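PDB 2PP3: L-talarate/galactarate dehydratase from Salmonella typhimurium, which catalyses the magnesium-dependent dehydration of L-talarate and galactarate to 5-keto-4-deoxy-D-glucarate, and also epimerises L-talarate to galactarate. Local coordinates for residues G170-P175 with K195-Q200; L248-E253 with F297-A302; A326-M331 with W346-E351. The protein carries 1 engineered substitution. All blocks are in the same frame, centred on the assembly; numbering follows the deposited sequence.

Contact 1: residues G170-P175 with K195-Q200. Engineered in segment 195-200: Ala-197 (natural residue Lys). With LGT (L-glucaric acid), chain G.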
loop_
_atom_site.group_PDB
_atom_site.type_symbol
_atom_site.label_atom_id
_atom_site.label_comp_id
_atom_site.label_asym_id
_atom_site.label_seq_id
_atom_site.Cartn_x
_atom_site.Cartn_y
_atom_site.Cartn_z
ATOM N N GLY B 170 -24.331 -20.695 -13.834
ATOM C CA GLY B 170 -24.373 -20.540 -15.277
ATOM C C GLY B 170 -23.294 -21.268 -16.060
ATOM O O GLY B 170 -22.839 -20.764 -17.086
ATOM N N PHE B 171 -22.885 -22.443 -15.592
ATOM C CA PHE B 171 -21.855 -23.212 -16.284
ATOM C C PHE B 171 -22.409 -24.003 -17.468
ATOM O O PHE B 171 -23.618 -24.219 -17.573
ATOM C CB PHE B 171 -21.139 -24.133 -15.298
ATOM C CG PHE B 171 -20.092 -23.434 -14.479
ATOM C CD1 PHE B 171 -18.869 -23.090 -15.045
ATOM C CD2 PHE B 171 -20.333 -23.100 -13.149
ATOM C CE1 PHE B 171 -17.893 -22.419 -14.296
ATOM C CE2 PHE B 171 -19.367 -22.430 -12.390
ATOM C CZ PHE B 171 -18.145 -22.090 -12.967
ATOM N N LEU B 172 -21.508 -24.427 -18.355
ATOM C CA LEU B 172 -21.869 -25.158 -19.574
ATOM C C LEU B 172 -22.464 -26.561 -19.437
ATOM O O LEU B 172 -23.179 -27.021 -20.328
ATOM C CB LEU B 172 -20.662 -25.208 -20.516
ATOM C CG LEU B 172 -20.376 -23.881 -21.221
ATOM C CD1 LEU B 172 -19.070 -23.978 -21.997
ATOM C CD2 LEU B 172 -21.537 -23.535 -22.148
ATOM N N HIS B 173 -22.173 -27.244 -18.338
ATOM C CA HIS B 173 -22.714 -28.581 -18.127
ATOM C C HIS B 173 -24.161 -28.473 -17.642
ATOM O O HIS B 173 -24.827 -29.481 -17.410
ATOM C CB HIS B 173 -21.877 -29.316 -17.083
ATOM C CG HIS B 173 -21.863 -28.640 -15.749
ATOM N ND1 HIS B 173 -22.907 -28.738 -14.854
ATOM C CD2 HIS B 173 -20.954 -27.816 -15.176
ATOM C CE1 HIS B 173 -22.642 -28.004 -13.788
ATOM N NE2 HIS B 173 -21.462 -27.434 -13.958
ATOM N N THR B 174 -24.638 -27.242 -17.493
ATOM C CA THR B 174 -25.993 -26.994 -17.020
ATOM C C THR B 174 -26.960 -26.676 -18.159
ATOM O O THR B 174 -26.767 -25.705 -18.895
ATOM C CB THR B 174 -26.019 -25.814 -16.009
ATOM O OG1 THR B 174 -25.202 -26.133 -14.875
ATOM C CG2 THR B 174 -27.443 -25.533 -15.541
ATOM N N PRO B 175 -28.015 -27.495 -18.317
ATOM C CA PRO B 175 -29.017 -27.289 -19.373
ATOM C C PRO B 175 -29.661 -25.911 -19.238
ATOM O O PRO B 175 -29.805 -25.394 -18.127
ATOM C CB PRO B 175 -30.011 -28.419 -19.130
ATOM C CG PRO B 175 -29.150 -29.503 -18.551
ATOM C CD PRO B 175 -28.286 -28.739 -17.576
ATOM N N LYS B 195 -23.339 -14.276 -14.370
ATOM C CA LYS B 195 -22.295 -14.510 -15.360
ATOM C C LYS B 195 -22.574 -15.836 -16.051
ATOM O O LYS B 195 -22.741 -16.871 -15.398
ATOM C CB LYS B 195 -20.898 -14.547 -14.728
ATOM C CG LYS B 195 -19.796 -14.760 -15.772
ATOM C CD LYS B 195 -18.416 -14.340 -15.281
ATOM C CE LYS B 195 -17.846 -15.309 -14.271
ATOM N NZ LYS B 195 -16.528 -14.820 -13.774
ATOM N N LEU B 196 -22.630 -15.792 -17.378
ATOM C CA LEU B 196 -22.899 -16.978 -18.180
ATOM C C LEU B 196 -21.627 -17.515 -18.828
ATOM O O LEU B 196 -20.882 -16.774 -19.475
ATOM C CB LEU B 196 -23.927 -16.645 -19.269
ATOM C CG LEU B 196 -24.380 -17.781 -20.187
ATOM C CD1 LEU B 196 -25.101 -18.850 -19.374
ATOM C CD2 LEU B 196 -25.295 -17.220 -21.271
ATOM N N ALA B 197 -21.378 -18.807 -18.646
ATOM C CA ALA B 197 -20.204 -19.436 -19.238
ATOM C C ALA B 197 -20.462 -19.649 -20.725
ATOM O O ALA B 197 -21.446 -20.281 -21.102
ATOM C CB ALA B 197 -19.923 -20.773 -18.558
ATOM N N VAL B 198 -19.588 -19.098 -21.563
ATOM C CA VAL B 198 -19.704 -19.248 -23.013
ATOM C C VAL B 198 -18.368 -19.733 -23.577
ATOM O O VAL B 198 -17.469 -20.113 -22.825
ATOM C CB VAL B 198 -20.081 -17.911 -23.695
ATOM C CG1 VAL B 198 -21.470 -17.481 -23.263
ATOM C CG2 VAL B 198 -19.058 -16.840 -23.350
ATOM N N GLY B 199 -18.238 -19.724 -24.899
ATOM C CA GLY B 199 -16.992 -20.158 -25.509
ATOM C C GLY B 199 -16.979 -21.603 -25.977
ATOM O O GLY B 199 -15.920 -22.152 -26.288
ATOM N N GLN B 200 -18.148 -22.232 -26.026
ATOM C CA GLN B 200 -18.225 -23.616 -26.479
ATOM C C GLN B 200 -18.094 -23.631 -28.004
ATOM O O GLN B 200 -18.396 -22.641 -28.672
ATOM C CB GLN B 200 -19.557 -24.248 -26.062
ATOM C CG GLN B 200 -20.738 -23.865 -26.941
ATOM C CD GLN B 200 -22.050 -24.457 -26.447
ATOM O OE1 GLN B 200 -22.746 -23.866 -25.617
ATOM N NE2 GLN B 200 -22.385 -25.641 -26.947
HETATM O O1A LGT G . -15.569 -18.284 -11.833
HETATM C C1 LGT G . -14.890 -18.042 -12.843
HETATM O O1B LGT G . -14.541 -16.892 -13.187
HETATM C C2 LGT G . -14.452 -19.251 -13.749
HETATM O O2 LGT G . -13.430 -18.862 -14.685
HETATM C C3 LGT G . -13.935 -20.453 -12.944
HETATM O O3 LGT G . -12.610 -20.172 -12.486
HETATM C C4 LGT G . -13.884 -21.774 -13.756
HETATM O O4 LGT G . -12.936 -21.637 -14.838
HETATM C C5 LGT G . -13.490 -23.020 -12.932
HETATM O O5 LGT G . -14.417 -23.162 -11.844
HETATM C C6 LGT G . -13.521 -24.306 -13.784
HETATM O O6A LGT G . -12.422 -24.676 -14.279
HETATM O O6B LGT G . -14.625 -24.887 -13.946
#
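The backbone amide of Ala-197 donates to the carbonyl oxygen of Gly-170 across 2.9 Å from N to O, in a nearly straight bond (165° at the hydrogen) with the donor somewhat off the carbonyl plane. This bond fastens the loop after strand 161-166 to the end of barrel strand 194-197. Gly-170, lacking a side chain, lets the two backbones come close, its CA 4.0 Å from O of Lys-195.

Leu-172 carries most of the apolar contact. With CG anti to its carbonyl carbon (chi1 -75°), the branch reaches back to the strand end: CD2 lies 3.4 Å from O of Ala-197, CG touches the CB of Ala-197, and CD1 meets CB of Gln-200 at 4.1 Å. Phe-171 directs its CB away, yet CD1 of its ring still passes 4.3 Å from CB of Ala-197, while the far end of the ring flanks L-glucarate, CZ 4.0 Å from ligand O5. A type I turn from Phe-171 to Thr-174 then leads the loop toward helix 176-188.

Two residues earlier on the same strand, Lys-195 runs extended as far as CD and bends at chi3 (73°), which brings NZ to O1B of the ligand at 2.9 Å. Glu-252 and Glu-348 form salt bridges with the same nitrogen, and the Tyr-165 hydroxyl is a further hydrogen-bonding partner.

Ala-197 is an engineered residue in place of the natural lysine, a proton acceptor in the active site; Lys-195 and that lysine make the Lys-X-Lys motif known from mandelate racemase relatives. The complex thus holds the sugar acid with one of the two acid/base residues removed and the neighbouring lysine still in place, consistent with the ligand carboxylate being held by Lys-195 and one proton transfer falling to the natural residue at 197.

Contact 2: residues L248-E253 with F297-A302. With MG (magnesium ion), chain F.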
loop_
_atom_site.group_PDB
_atom_site.type_symbol
_atom_site.label_atom_id
_atom_site.label_comp_id
_atom_site.label_asym_id
_atom_site.label_seq_id
_atom_site.Cartn_x
_atom_site.Cartn_y
_atom_site.Cartn_z
ATOM N N LEU B 248 -23.673 -6.185 -21.969
ATOM C CA LEU B 248 -23.072 -6.919 -20.870
ATOM C C LEU B 248 -22.177 -6.010 -20.045
ATOM O O LEU B 248 -21.687 -4.992 -20.532
ATOM C CB LEU B 248 -22.240 -8.081 -21.417
ATOM C CG LEU B 248 -22.965 -9.057 -22.346
ATOM C CD1 LEU B 248 -21.953 -9.967 -23.014
ATOM C CD2 LEU B 248 -23.987 -9.862 -21.556
ATOM N N ILE B 249 -21.966 -6.386 -18.791
ATOM C CA ILE B 249 -21.100 -5.621 -17.912
ATOM C C ILE B 249 -19.668 -5.831 -18.400
ATOM O O ILE B 249 -18.831 -4.932 -18.289
ATOM C CB ILE B 249 -21.217 -6.104 -16.459
ATOM C CG1 ILE B 249 -22.674 -5.978 -15.986
ATOM C CG2 ILE B 249 -20.279 -5.304 -15.578
ATOM C CD1 ILE B 249 -23.211 -4.547 -15.994
ATOM N N TRP B 250 -19.392 -7.022 -18.936
ATOM C CA TRP B 250 -18.069 -7.334 -19.469
ATOM C C TRP B 250 -18.007 -8.682 -20.184
ATOM O O TRP B 250 -18.907 -9.511 -20.048
ATOM C CB TRP B 250 -17.003 -7.300 -18.351
ATOM C CG TRP B 250 -17.021 -8.461 -17.363
ATOM C CD1 TRP B 250 -16.872 -9.799 -17.648
ATOM C CD2 TRP B 250 -17.125 -8.371 -15.936
ATOM N NE1 TRP B 250 -16.872 -10.537 -16.489
ATOM C CE2 TRP B 250 -17.025 -9.689 -15.423
ATOM C CE3 TRP B 250 -17.291 -7.307 -15.038
ATOM C CZ2 TRP B 250 -17.085 -9.969 -14.049
ATOM C CZ3 TRP B 250 -17.351 -7.585 -13.664
ATOM C CH2 TRP B 250 -17.248 -8.908 -13.189
ATOM N N ILE B 251 -16.947 -8.872 -20.967
ATOM C CA ILE B 251 -16.685 -10.131 -21.671
ATOM C C ILE B 251 -15.400 -10.599 -21.007
ATOM O O ILE B 251 -14.364 -9.941 -21.106
ATOM C CB ILE B 251 -16.380 -9.942 -23.176
ATOM C CG1 ILE B 251 -17.552 -9.262 -23.884
ATOM C CG2 ILE B 251 -16.090 -11.302 -23.811
ATOM C CD1 ILE B 251 -18.810 -10.072 -23.879
ATOM N N GLU B 252 -15.463 -11.733 -20.334
ATOM C CA GLU B 252 -14.314 -12.241 -19.614
ATOM C C GLU B 252 -13.473 -13.247 -20.390
ATOM O O GLU B 252 -13.999 -14.098 -21.103
ATOM C CB GLU B 252 -14.798 -12.864 -18.312
ATOM C CG GLU B 252 -13.702 -13.269 -17.369
ATOM C CD GLU B 252 -14.236 -13.553 -15.988
ATOM O OE1 GLU B 252 -15.268 -12.950 -15.614
ATOM O OE2 GLU B 252 -13.617 -14.355 -15.269
ATOM N N GLU B 253 -12.158 -13.139 -20.234
ATOM C CA GLU B 253 -11.216 -14.040 -20.887
ATOM C C GLU B 253 -11.640 -14.513 -22.283
ATOM O O GLU B 253 -11.834 -15.707 -22.514
ATOM C CB GLU B 253 -10.960 -15.257 -19.991
ATOM C CG GLU B 253 -10.199 -14.934 -18.713
ATOM C CD GLU B 253 -9.361 -16.106 -18.209
ATOM O OE1 GLU B 253 -9.927 -17.069 -17.639
ATOM O OE2 GLU B 253 -8.123 -16.063 -18.393
ATOM N N PHE B 297 -11.424 -4.376 -17.104
ATOM C CA PHE B 297 -11.565 -4.938 -15.764
ATOM C C PHE B 297 -10.378 -5.852 -15.502
ATOM O O PHE B 297 -10.062 -6.720 -16.319
ATOM C CB PHE B 297 -12.837 -5.780 -15.624
ATOM C CG PHE B 297 -14.095 -4.980 -15.408
ATOM C CD1 PHE B 297 -14.785 -4.429 -16.483
ATOM C CD2 PHE B 297 -14.604 -4.801 -14.119
ATOM C CE1 PHE B 297 -15.968 -3.712 -16.281
ATOM C CE2 PHE B 297 -15.784 -4.087 -13.904
ATOM C CZ PHE B 297 -16.468 -3.542 -14.985
ATOM N N VAL B 298 -9.718 -5.647 -14.369
ATOM C CA VAL B 298 -8.588 -6.472 -13.978
ATOM C C VAL B 298 -9.123 -7.479 -12.963
ATOM O O VAL B 298 -9.787 -7.105 -11.984
ATOM C CB VAL B 298 -7.473 -5.615 -13.349
ATOM C CG1 VAL B 298 -6.341 -6.493 -12.856
ATOM C CG2 VAL B 298 -6.962 -4.620 -14.381
ATOM N N GLN B 299 -8.835 -8.757 -13.192
ATOM C CA GLN B 299 -9.335 -9.799 -12.315
ATOM C C GLN B 299 -8.259 -10.615 -11.613
ATOM O O GLN B 299 -8.042 -11.783 -11.940
ATOM C CB GLN B 299 -10.260 -10.731 -13.105
ATOM C CG GLN B 299 -11.404 -9.993 -13.796
ATOM C CD GLN B 299 -12.347 -10.918 -14.550
ATOM O OE1 GLN B 299 -11.954 -11.582 -15.512
ATOM N NE2 GLN B 299 -13.604 -10.958 -14.119
ATOM N N PRO B 300 -7.579 -10.013 -10.625
ATOM C CA PRO B 300 -6.542 -10.757 -9.919
ATOM C C PRO B 300 -7.182 -11.735 -8.930
ATOM O O PRO B 300 -8.362 -11.626 -8.598
ATOM C CB PRO B 300 -5.723 -9.655 -9.254
ATOM C CG PRO B 300 -6.749 -8.623 -8.930
ATOM C CD PRO B 300 -7.664 -8.619 -10.139
ATOM N N ASP B 301 -6.391 -12.705 -8.488
ATOM C CA ASP B 301 -6.832 -13.745 -7.567
ATOM C C ASP B 301 -5.762 -13.753 -6.476
ATOM O O ASP B 301 -4.631 -14.172 -6.716
ATOM C CB ASP B 301 -6.864 -15.072 -8.339
ATOM C CG ASP B 301 -7.334 -16.248 -7.503
ATOM O OD1 ASP B 301 -6.790 -16.456 -6.399
ATOM O OD2 ASP B 301 -8.241 -16.978 -7.969
ATOM N N ALA B 302 -6.101 -13.267 -5.285
ATOM C CA ALA B 302 -5.122 -13.208 -4.206
ATOM C C ALA B 302 -4.393 -14.534 -3.989
ATOM O O ALA B 302 -3.163 -14.570 -3.904
ATOM C CB ALA B 302 -5.791 -12.743 -2.902
HETATM MG MG MG F . -13.641 -16.669 -15.291
HETATM O O HOH W 1 -12.368 -16.989 -17.038
#
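This contact crosses the interior of the modified TIM barrel of the enolase superfamily, joining Trp-250 and Glu-252 at strand 251-252 to Phe-297 and Gln-299 at strand 297-298; strand 274-276 lies between them. At its core, the edge of Trp-250 points at the face of Phe-297. CE3 of the indole sits over the centre of the phenyl ring, the six-membered rings have centroids 4.8 Å apart, and their planes meet at 52°. CG2 of Ile-249 packs on CZ of Phe-297 beside the pair.

Nearer the active site, Gln-299 reaches in from the direction opposite to Trp-250 and brings NE2 obliquely to the indole, 3.6 Å from CZ2 of Trp-250, with the amide plane steeply turned against the ring. The same nitrogen donates to OE1 of Glu-252 at 3.0 Å, nearly straight (168°) and in the amide plane, but arriving from above the carboxylate. NE1 of Trp-250 meets that oxygen on its anti side, also at 3.0 Å, through a more bent bond (136°). With the salt bridge from Lys-195, three nitrogens grip OE1, which probably fixes the carboxylate's rotation.

Asp-301, the N-cap of the following helix, turns OD2 to His-328 and to Tyr-80; it is the residue held to raise the basicity of the histidine.

The other carboxylate oxygen of Glu-252 belongs to the metal site, shared with Asp-226, Glu-278, a water and the ligand: OE2 binds the magnesium ion at 2.3 Å.

Contact 3: residues A326-M331 with W346-E351. With LGT (L-glucaric acid), chain G.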
loop_
_atom_site.group_PDB
_atom_site.type_symbol
_atom_site.label_atom_id
_atom_site.label_comp_id
_atom_site.label_asym_id
_atom_site.label_seq_id
_atom_site.Cartn_x
_atom_site.Cartn_y
_atom_site.Cartn_z
ATOM N N ALA B 326 -12.421 -6.688 -10.394
ATOM C CA ALA B 326 -13.374 -7.781 -10.253
ATOM C C ALA B 326 -12.568 -9.025 -9.890
ATOM O O ALA B 326 -12.231 -9.844 -10.752
ATOM C CB ALA B 326 -14.142 -7.993 -11.549
ATOM N N PRO B 327 -12.233 -9.172 -8.599
ATOM C CA PRO B 327 -11.456 -10.318 -8.119
ATOM C C PRO B 327 -12.112 -11.642 -8.505
ATOM O O PRO B 327 -13.335 -11.740 -8.626
ATOM C CB PRO B 327 -11.419 -10.109 -6.611
ATOM C CG PRO B 327 -11.549 -8.613 -6.461
ATOM C CD PRO B 327 -12.605 -8.283 -7.483
ATOM N N HIS B 328 -11.289 -12.662 -8.693
ATOM C CA HIS B 328 -11.791 -13.969 -9.078
ATOM C C HIS B 328 -11.862 -14.952 -7.917
ATOM O O HIS B 328 -10.907 -15.083 -7.150
ATOM C CB HIS B 328 -10.909 -14.537 -10.194
ATOM C CG HIS B 328 -11.110 -15.998 -10.445
ATOM N ND1 HIS B 328 -10.392 -16.971 -9.784
ATOM C CD2 HIS B 328 -11.957 -16.652 -11.273
ATOM C CE1 HIS B 328 -10.785 -18.163 -10.197
ATOM N NE2 HIS B 328 -11.736 -17.997 -11.099
ATOM N N PHE B 329 -13.005 -15.627 -7.787
ATOM C CA PHE B 329 -13.198 -16.643 -6.749
ATOM C C PHE B 329 -12.969 -16.088 -5.332
ATOM O O PHE B 329 -13.112 -14.886 -5.092
ATOM C CB PHE B 329 -12.234 -17.812 -7.034
ATOM C CG PHE B 329 -12.628 -19.120 -6.399
ATOM C CD1 PHE B 329 -13.863 -19.700 -6.666
ATOM C CD2 PHE B 329 -11.741 -19.793 -5.561
ATOM C CE1 PHE B 329 -14.212 -20.935 -6.108
ATOM C CE2 PHE B 329 -12.079 -21.025 -5.000
ATOM C CZ PHE B 329 -13.319 -21.598 -5.276
ATOM N N ALA B 330 -12.628 -16.990 -4.411
ATOM C CA ALA B 330 -12.346 -16.696 -3.002
ATOM C C ALA B 330 -12.964 -15.416 -2.424
ATOM O O ALA B 330 -12.247 -14.555 -1.906
ATOM C CB ALA B 330 -10.830 -16.683 -2.785
ATOM N N MET B 331 -14.289 -15.303 -2.488
ATOM C CA MET B 331 -14.960 -14.116 -1.972
ATOM C C MET B 331 -14.687 -13.858 -0.493
ATOM O O MET B 331 -14.769 -12.717 -0.037
ATOM C CB MET B 331 -16.471 -14.197 -2.219
ATOM C CG MET B 331 -17.129 -15.467 -1.727
ATOM S SD MET B 331 -18.917 -15.436 -2.002
ATOM C CE MET B 331 -19.499 -16.002 -0.394
ATOM N N TRP B 346 -16.659 -5.430 -8.445
ATOM C CA TRP B 346 -17.617 -6.527 -8.473
ATOM C C TRP B 346 -17.020 -7.724 -7.741
ATOM O O TRP B 346 -15.831 -8.025 -7.892
ATOM C CB TRP B 346 -17.940 -6.948 -9.904
ATOM C CG TRP B 346 -18.984 -6.118 -10.555
ATOM C CD1 TRP B 346 -18.797 -4.978 -11.283
ATOM C CD2 TRP B 346 -20.391 -6.372 -10.556
ATOM N NE1 TRP B 346 -20.002 -4.509 -11.742
ATOM C CE2 TRP B 346 -20.999 -5.346 -11.310
ATOM C CE3 TRP B 346 -21.200 -7.369 -9.991
ATOM C CZ2 TRP B 346 -22.385 -5.288 -11.519
ATOM C CZ3 TRP B 346 -22.582 -7.312 -10.196
ATOM C CH2 TRP B 346 -23.157 -6.277 -10.956
ATOM N N LEU B 347 -17.848 -8.397 -6.944
ATOM C CA LEU B 347 -17.415 -9.571 -6.200
ATOM C C LEU B 347 -18.101 -10.788 -6.809
ATOM O O LEU B 347 -19.296 -10.751 -7.103
ATOM C CB LEU B 347 -17.805 -9.445 -4.726
ATOM C CG LEU B 347 -17.229 -10.507 -3.785
ATOM C CD1 LEU B 347 -15.722 -10.347 -3.738
ATOM C CD2 LEU B 347 -17.830 -10.364 -2.381
ATOM N N GLU B 348 -17.341 -11.864 -6.981
ATOM C CA GLU B 348 -17.856 -13.092 -7.574
ATOM C C GLU B 348 -18.306 -14.106 -6.533
ATOM O O GLU B 348 -17.566 -14.435 -5.604
ATOM C CB GLU B 348 -16.788 -13.712 -8.483
ATOM C CG GLU B 348 -17.147 -15.088 -9.025
ATOM C CD GLU B 348 -16.127 -15.613 -10.024
ATOM O OE1 GLU B 348 -14.908 -15.536 -9.743
ATOM O OE2 GLU B 348 -16.554 -16.107 -11.089
ATOM N N HIS B 349 -19.521 -14.615 -6.698
ATOM C CA HIS B 349 -20.051 -15.579 -5.743
ATOM C C HIS B 349 -20.111 -17.047 -6.165
ATOM O O HIS B 349 -20.538 -17.392 -7.273
ATOM C CB HIS B 349 -21.445 -15.142 -5.277
ATOM C CG HIS B 349 -22.179 -16.196 -4.508
ATOM N ND1 HIS B 349 -22.745 -17.298 -5.112
ATOM C CD2 HIS B 349 -22.406 -16.338 -3.180
ATOM C CE1 HIS B 349 -23.288 -18.073 -4.191
ATOM N NE2 HIS B 349 -23.096 -17.514 -3.010
ATOM N N PHE B 350 -19.669 -17.892 -5.240
ATOM C CA PHE B 350 -19.683 -19.345 -5.365
ATOM C C PHE B 350 -20.139 -19.799 -3.983
ATOM O O PHE B 350 -19.936 -19.084 -3.003
ATOM C CB PHE B 350 -18.280 -19.911 -5.609
ATOM C CG PHE B 350 -17.839 -19.882 -7.044
ATOM C CD1 PHE B 350 -17.228 -18.754 -7.580
ATOM C CD2 PHE B 350 -18.009 -21.005 -7.855
ATOM C CE1 PHE B 350 -16.786 -18.744 -8.904
ATOM C CE2 PHE B 350 -17.572 -21.005 -9.177
ATOM C CZ PHE B 350 -16.960 -19.873 -9.701
ATOM N N GLU B 351 -20.750 -20.973 -3.890
ATOM C CA GLU B 351 -21.182 -21.485 -2.593
ATOM C C GLU B 351 -20.187 -22.553 -2.142
ATOM O O GLU B 351 -20.118 -22.906 -0.968
ATOM C CB GLU B 351 -22.584 -22.095 -2.689
ATOM C CG GLU B 351 -22.705 -23.246 -3.679
ATOM C CD GLU B 351 -23.091 -22.787 -5.070
ATOM O OE1 GLU B 351 -22.468 -21.836 -5.587
ATOM O OE2 GLU B 351 -24.022 -23.383 -5.650
HETATM O O1A LGT G . -15.569 -18.284 -11.833
HETATM C C1 LGT G . -14.890 -18.042 -12.843
HETATM O O1B LGT G . -14.541 -16.892 -13.187
HETATM C C2 LGT G . -14.452 -19.251 -13.749
HETATM O O2 LGT G . -13.430 -18.862 -14.685
HETATM C C3 LGT G . -13.935 -20.453 -12.944
HETATM O O3 LGT G . -12.610 -20.172 -12.486
HETATM C C4 LGT G . -13.884 -21.774 -13.756
HETATM O O4 LGT G . -12.936 -21.637 -14.838
HETATM C C5 LGT G . -13.490 -23.020 -12.932
HETATM O O5 LGT G . -14.417 -23.162 -11.844
HETATM C C6 LGT G . -13.521 -24.306 -13.784
HETATM O O6A LGT G . -12.422 -24.676 -14.279
HETATM O O6B LGT G . -14.625 -24.887 -13.946
HETATM O O HOH W 2 -14.600 -12.461 -6.215
#
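The loop of residues 326-331 runs in the same direction as strand 346-349, with CA of Ala-326 4.8 Å from CA of Trp-346, and the gap widening to 5.9 Å between the CA atoms of Phe-329 and Glu-348. A CA-H...O contact from Ala-326 to O of Trp-346 joins the near end; farther along, a water links the carbonyl oxygens of Pro-327 and Phe-329 to the amide of Glu-348.

Glu-348 spans the gap. Its extended chain leaves with CG opposite the backbone N (chi1 173°), and OE1 accepts from the backbone N of Phe-329 at 2.7 Å, on the anti side and close to the carboxylate plane. OE2 lies 2.5 Å from O1A of the bound L-glucarate; Lys-195 (salt bridge) and Thr-167 (hydrogen bond) hold it. Alongside, pointing the same way, His-328 shares a nearly straight hydrogen bond of 2.7 Å between NE2 and ligand O3, at the ring edge. This is the proton donor/acceptor histidine, and its ND1 is held by Asp-301.

Phe-329 and Phe-350 form a T-shaped pair with planes at 74°, CD1 of Phe-329 lying above the Phe-350 face. The edge of the Phe-350 ring meanwhile faces the ligand carboxylate, CZ 3.0 Å from O1A. At the far end, Met-331 packs CB against CD2 of Leu-347 and O of Glu-348, with SD 3.8 Å from CD2 of His-349, obliquely to the imidazole.

Helix 331-339 and strand 367-369 pack against Leu-347, strand 161-166 pairs with strand 346-349, and Tyr-12 of the second subunit stacks on His-349.

Along the chain the three contacts follow in series, none nested in or crossing another. Contact 1 closes the loop around helix 176-188, between strands 161-166 and 194-197. Contact 2 opens after strand 223-226 and spans a longer excursion, with helices 260-269 and 283-291 and strand 274-276 inside it. Contact 3 closes the short loop around helix 331-339. Strand 346-349 pairs with strand 161-166, which leads into the loop of contact 1. All three converge on the active site, with Lys-195 common to them. Phe-171 packs on Phe-350 between contacts 1 and 3; CH2 of Trp-250 on CB of Ala-326, and a probable bond from Ala-326 N to Val-298 O, join contacts 2 and 3.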